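PDB 5J3U: protein Kinase A from Toxoplasma gondii, which binds cyclic AMP through its regulatory domain and, as in related regulatory chains, probably restrains a kinase catalytic subunit until the nucleotide arrives. Local coordinates for residues Gly209-Glu221 and Arg240-Leu254. Residues are numbered along the deposited sequence; the frame is centred on the assembly and turned at random.
With CMP (adenosine-3',5'-cyclic-monophosphate), chain B.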
# COMPACT_ATOMS: atom_id res chain seq x y z
N GLY A 209 -16.94 -6.34 5.62
CA GLY A 209 -17.16 -5.04 6.19
C GLY A 209 -16.65 -4.87 7.60
O GLY A 209 -16.53 -3.79 8.07
N ASP A 210 -16.34 -5.97 8.28
CA ASP A 210 -15.78 -5.87 9.64
C ASP A 210 -14.28 -5.56 9.62
O ASP A 210 -13.59 -5.92 8.68
CB ASP A 210 -15.94 -7.19 10.35
CG ASP A 210 -17.38 -7.49 10.72
OD1 ASP A 210 -18.15 -6.54 10.88
OD2 ASP A 210 -17.74 -8.68 10.83
N TYR A 211 -13.78 -4.95 10.69
CA TYR A 211 -12.35 -4.61 10.79
C TYR A 211 -11.72 -5.36 11.95
O TYR A 211 -12.43 -5.79 12.86
CB TYR A 211 -12.15 -3.11 10.98
CG TYR A 211 -12.80 -2.57 12.20
CD1 TYR A 211 -12.22 -2.71 13.46
CD2 TYR A 211 -14.08 -1.96 12.11
CE1 TYR A 211 -12.89 -2.26 14.60
CE2 TYR A 211 -14.74 -1.51 13.25
CZ TYR A 211 -14.15 -1.66 14.48
OH TYR A 211 -14.87 -1.20 15.58
N PHE A 212 -10.40 -5.49 11.90
CA PHE A 212 -9.65 -6.05 13.03
C PHE A 212 -8.20 -5.59 12.92
O PHE A 212 -7.77 -5.09 11.88
CB PHE A 212 -9.76 -7.58 13.06
CG PHE A 212 -9.25 -8.28 11.83
CD1 PHE A 212 -7.89 -8.62 11.70
CD2 PHE A 212 -10.10 -8.61 10.78
CE1 PHE A 212 -7.40 -9.31 10.62
CE2 PHE A 212 -9.60 -9.30 9.66
CZ PHE A 212 -8.26 -9.64 9.56
N GLY A 213 -7.41 -5.79 14.00
CA GLY A 213 -6.01 -5.48 13.96
C GLY A 213 -5.74 -4.05 14.37
O GLY A 213 -4.64 -3.56 14.14
N GLU A 214 -6.73 -3.36 14.96
CA GLU A 214 -6.53 -1.98 15.38
C GLU A 214 -5.80 -1.88 16.72
O GLU A 214 -5.15 -0.88 16.94
CB GLU A 214 -7.81 -1.17 15.48
CG GLU A 214 -8.76 -1.40 16.66
CD GLU A 214 -9.50 -2.73 16.75
OE1 GLU A 214 -9.19 -3.68 16.03
OE2 GLU A 214 -10.46 -2.86 17.57
N LEU A 215 -5.96 -2.88 17.59
CA LEU A 215 -5.47 -2.73 18.96
C LEU A 215 -3.96 -2.59 19.04
O LEU A 215 -3.47 -1.77 19.84
CB LEU A 215 -5.96 -3.84 19.90
CG LEU A 215 -7.46 -3.96 20.08
CD1 LEU A 215 -7.79 -5.14 20.98
CD2 LEU A 215 -8.08 -2.67 20.60
N ALA A 216 -3.20 -3.35 18.23
CA ALA A 216 -1.73 -3.24 18.26
C ALA A 216 -1.30 -1.84 17.83
O ALA A 216 -0.31 -1.32 18.33
CB ALA A 216 -1.06 -4.29 17.40
N LEU A 217 -2.04 -1.22 16.90
CA LEU A 217 -1.71 0.14 16.41
C LEU A 217 -2.03 1.21 17.43
O LEU A 217 -1.18 2.06 17.72
CB LEU A 217 -2.48 0.43 15.08
CG LEU A 217 -2.26 -0.54 13.93
CD1 LEU A 217 -2.97 -0.10 12.64
CD2 LEU A 217 -0.80 -0.73 13.64
N ILE A 218 -3.22 1.14 18.03
CA ILE A 218 -3.68 2.12 18.98
C ILE A 218 -2.93 2.02 20.30
O ILE A 218 -2.60 3.04 20.89
CB ILE A 218 -5.18 2.02 19.24
CG1 ILE A 218 -5.94 2.39 17.96
CG2 ILE A 218 -5.61 2.95 20.37
CD1 ILE A 218 -7.39 1.96 17.95
N ASN A 219 -2.69 0.79 20.76
CA ASN A 219 -2.11 0.56 22.10
C ASN A 219 -0.63 0.32 22.09
O ASN A 219 -0.02 0.22 23.17
CB ASN A 219 -2.80 -0.62 22.75
CG ASN A 219 -4.25 -0.39 23.03
OD1 ASN A 219 -4.68 0.73 23.31
ND2 ASN A 219 -5.01 -1.45 23.05
N GLU A 220 -0.03 0.17 20.91
CA GLU A 220 1.39 -0.06 20.77
C GLU A 220 1.80 -1.33 21.51
O GLU A 220 2.74 -1.31 22.32
CB GLU A 220 2.21 1.13 21.31
CG GLU A 220 1.72 2.51 20.89
CD GLU A 220 1.63 2.69 19.40
OE1 GLU A 220 2.10 1.79 18.65
OE2 GLU A 220 1.10 3.74 18.99
N GLU A 221 1.02 -2.39 21.28
CA GLU A 221 1.19 -3.66 21.98
C GLU A 221 1.23 -4.79 20.95
O GLU A 221 0.78 -4.63 19.79
CB GLU A 221 0.01 -3.92 22.89
CG GLU A 221 -0.09 -3.01 24.09
CD GLU A 221 -1.18 -3.44 25.04
OE1 GLU A 221 -1.96 -4.35 24.72
OE2 GLU A 221 -1.27 -2.88 26.14
N ARG A 240 0.55 0.82 9.48
CA ARG A 240 0.56 1.63 10.69
C ARG A 240 0.72 3.13 10.48
O ARG A 240 -0.06 3.95 11.02
CB ARG A 240 1.74 1.12 11.56
CG ARG A 240 2.04 1.98 12.77
CD ARG A 240 3.24 1.41 13.52
NE ARG A 240 2.84 0.24 14.30
CZ ARG A 240 2.20 0.29 15.45
NH1 ARG A 240 1.85 1.44 15.99
NH2 ARG A 240 1.88 -0.84 16.07
N LYS A 241 1.70 3.48 9.65
CA LYS A 241 1.97 4.88 9.41
C LYS A 241 0.76 5.57 8.75
O LYS A 241 0.41 6.65 9.13
CB LYS A 241 3.21 5.08 8.55
CG LYS A 241 3.64 6.53 8.52
CD LYS A 241 5.03 6.68 7.93
CE LYS A 241 6.12 6.20 8.87
NZ LYS A 241 7.44 6.73 8.43
N SER A 242 0.14 4.91 7.76
CA SER A 242 -1.07 5.44 7.12
C SER A 242 -2.24 5.49 8.06
O SER A 242 -3.05 6.40 8.01
CB SER A 242 -1.48 4.62 5.91
OG SER A 242 -0.38 4.48 5.07
N PHE A 243 -2.38 4.46 8.91
CA PHE A 243 -3.43 4.47 9.90
C PHE A 243 -3.35 5.69 10.82
O PHE A 243 -4.34 6.42 11.06
CB PHE A 243 -3.35 3.17 10.72
CG PHE A 243 -4.37 3.04 11.81
CD1 PHE A 243 -4.10 3.51 13.11
CD2 PHE A 243 -5.52 2.30 11.62
CE1 PHE A 243 -5.02 3.34 14.12
CE2 PHE A 243 -6.43 2.11 12.65
CZ PHE A 243 -6.18 2.63 13.89
N LYS A 244 -2.16 5.91 11.36
CA LYS A 244 -1.92 7.05 12.25
C LYS A 244 -2.13 8.40 11.52
O LYS A 244 -2.70 9.32 12.08
CB LYS A 244 -0.52 6.98 12.80
CG LYS A 244 -0.24 5.86 13.77
CD LYS A 244 -0.86 6.05 15.12
CE LYS A 244 -0.53 4.83 16.01
NZ LYS A 244 -1.07 4.90 17.39
N ARG A 245 -1.71 8.49 10.26
CA ARG A 245 -1.74 9.79 9.56
C ARG A 245 -3.03 10.11 8.84
O ARG A 245 -3.25 11.28 8.51
CB ARG A 245 -0.58 9.87 8.62
CG ARG A 245 0.71 9.96 9.37
CD ARG A 245 1.87 10.02 8.44
NE ARG A 245 3.09 10.20 9.20
CZ ARG A 245 4.30 10.29 8.67
NH1 ARG A 245 4.48 10.27 7.33
NH2 ARG A 245 5.34 10.46 9.49
N LEU A 246 -3.87 9.09 8.59
CA LEU A 246 -5.06 9.25 7.76
C LEU A 246 -6.39 9.00 8.48
O LEU A 246 -7.44 9.47 8.00
CB LEU A 246 -4.99 8.31 6.56
CG LEU A 246 -3.82 8.44 5.59
CD1 LEU A 246 -3.97 7.41 4.48
CD2 LEU A 246 -3.77 9.84 5.00
N MET A 247 -6.38 8.28 9.60
CA MET A 247 -7.65 7.86 10.22
C MET A 247 -8.23 8.95 11.10
O MET A 247 -9.40 8.89 11.45
CB MET A 247 -7.51 6.56 11.00
CG MET A 247 -7.18 5.35 10.11
SD MET A 247 -8.65 4.76 9.21
CE MET A 247 -9.42 3.91 10.57
N GLY A 248 -7.45 9.98 11.40
CA GLY A 248 -7.99 11.08 12.21
C GLY A 248 -8.70 10.63 13.45
O GLY A 248 -8.23 9.74 14.16
N SER A 249 -9.84 11.24 13.73
CA SER A 249 -10.59 10.96 14.94
C SER A 249 -11.25 9.58 14.94
O SER A 249 -11.71 9.12 16.02
CB SER A 249 -11.61 12.10 15.26
OG SER A 249 -12.76 11.99 14.46
N VAL A 250 -11.23 8.87 13.81
CA VAL A 250 -11.68 7.46 13.84
C VAL A 250 -10.81 6.64 14.84
O VAL A 250 -11.28 5.68 15.43
CB VAL A 250 -11.71 6.81 12.47
CG1 VAL A 250 -12.21 5.37 12.58
CG2 VAL A 250 -12.60 7.60 11.53
N GLN A 251 -9.58 7.05 15.06
CA GLN A 251 -8.72 6.40 16.08
C GLN A 251 -9.29 6.49 17.47
O GLN A 251 -9.18 5.53 18.29
CB GLN A 251 -7.32 7.02 16.04
CG GLN A 251 -6.60 6.79 14.70
CD GLN A 251 -5.33 7.61 14.57
OE1 GLN A 251 -5.32 8.73 13.97
NE2 GLN A 251 -4.26 7.10 15.12
N ASP A 252 -9.93 7.63 17.75
CA ASP A 252 -10.63 7.84 19.04
C ASP A 252 -11.85 6.97 19.13
O ASP A 252 -12.12 6.39 20.20
CB ASP A 252 -11.01 9.31 19.27
CG ASP A 252 -9.83 10.25 19.28
OD1 ASP A 252 -8.74 9.88 19.76
OD2 ASP A 252 -10.00 11.39 18.83
N LEU A 253 -12.61 6.86 18.04
CA LEU A 253 -13.76 5.94 18.03
C LEU A 253 -13.34 4.51 18.27
O LEU A 253 -14.02 3.78 18.96
CB LEU A 253 -14.53 5.98 16.71
CG LEU A 253 -15.16 7.25 16.19
CD1 LEU A 253 -15.80 6.97 14.83
CD2 LEU A 253 -16.23 7.75 17.16
N LEU A 254 -12.24 4.09 17.62
CA LEU A 254 -11.77 2.75 17.74
C LEU A 254 -11.28 2.48 19.16
O LEU A 254 -11.51 1.38 19.72
CB LEU A 254 -10.64 2.48 16.72
CG LEU A 254 -11.13 2.29 15.28
CD1 LEU A 254 -9.92 2.26 14.37
CD2 LEU A 254 -11.97 1.03 15.11
P CMP B . -4.96 -6.68 17.46
O1P CMP B . -4.18 -5.70 16.69
O2P CMP B . -4.60 -6.90 18.93
O5' CMP B . -4.87 -8.08 16.68
C5' CMP B . -5.77 -9.12 17.10
C4' CMP B . -7.16 -8.54 16.83
O4' CMP B . -8.26 -9.39 17.20
C3' CMP B . -7.41 -7.34 17.72
O3' CMP B . -6.53 -6.28 17.31
C2' CMP B . -8.88 -7.09 17.55
O2' CMP B . -9.18 -6.41 16.30
C1' CMP B . -9.37 -8.53 17.36
N9 CMP B . -10.13 -9.01 18.47
C8 CMP B . -11.30 -9.67 18.32
N7 CMP B . -11.78 -10.06 19.56
C5 CMP B . -10.88 -9.68 20.49
C6 CMP B . -10.76 -9.76 21.98
N6 CMP B . -11.72 -10.37 22.74
N1 CMP B . -9.67 -9.20 22.50
C2 CMP B . -8.66 -8.60 21.81
N3 CMP B . -8.72 -8.49 20.44
C4 CMP B . -9.79 -8.98 19.77
O HOH W 1 -12.02 -1.24 18.82
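Leu217 meets helix 240-246 through CB and both methyls. Leu217 CB lies 4.0 Å from Phe243 CE1. At CG the chain forks: Leu217 CD1 sits over one face of the Phe243 ring, 3.7 Å from the centroid and 20° off the normal, a CH-pi contact, while Leu217 CD2 lies over a face of the Arg240 guanidinium, 3.6 Å from Arg240 CZ. With chi1 at 179°, CG of Phe243 points away from the backbone N, which turns one ring face to Leu217 CD1, with Ile218 CG1 at the ring's edge. This is the phosphate-binding cassette of a cyclic nucleotide-binding domain packed on its C-terminal helices. Ala216 N donates to CMP O1P (3.0 Å), and Ala216 O accepts from Arg240 NH2 (3.2 Å), which lies 58° out of the carbonyl plane. Asp178 pairs with Arg240 NE. Lys244 NZ is shared between Leu217 O and Glu220 OE2, at 2.9 Å from each; its charge probably eases the proximity of these two acceptors. The other carboxylate oxygen, Glu220 OE1, completes the salt-bridge network at Arg240 NH1 through a weak hydrogen bond. Toward helix 250-257, Ile218 CD1 abuts Leu254 CB at 3.5 Å, and a water bridges Glu214 OE2, also bonded to Tyr261, to Leu254 O.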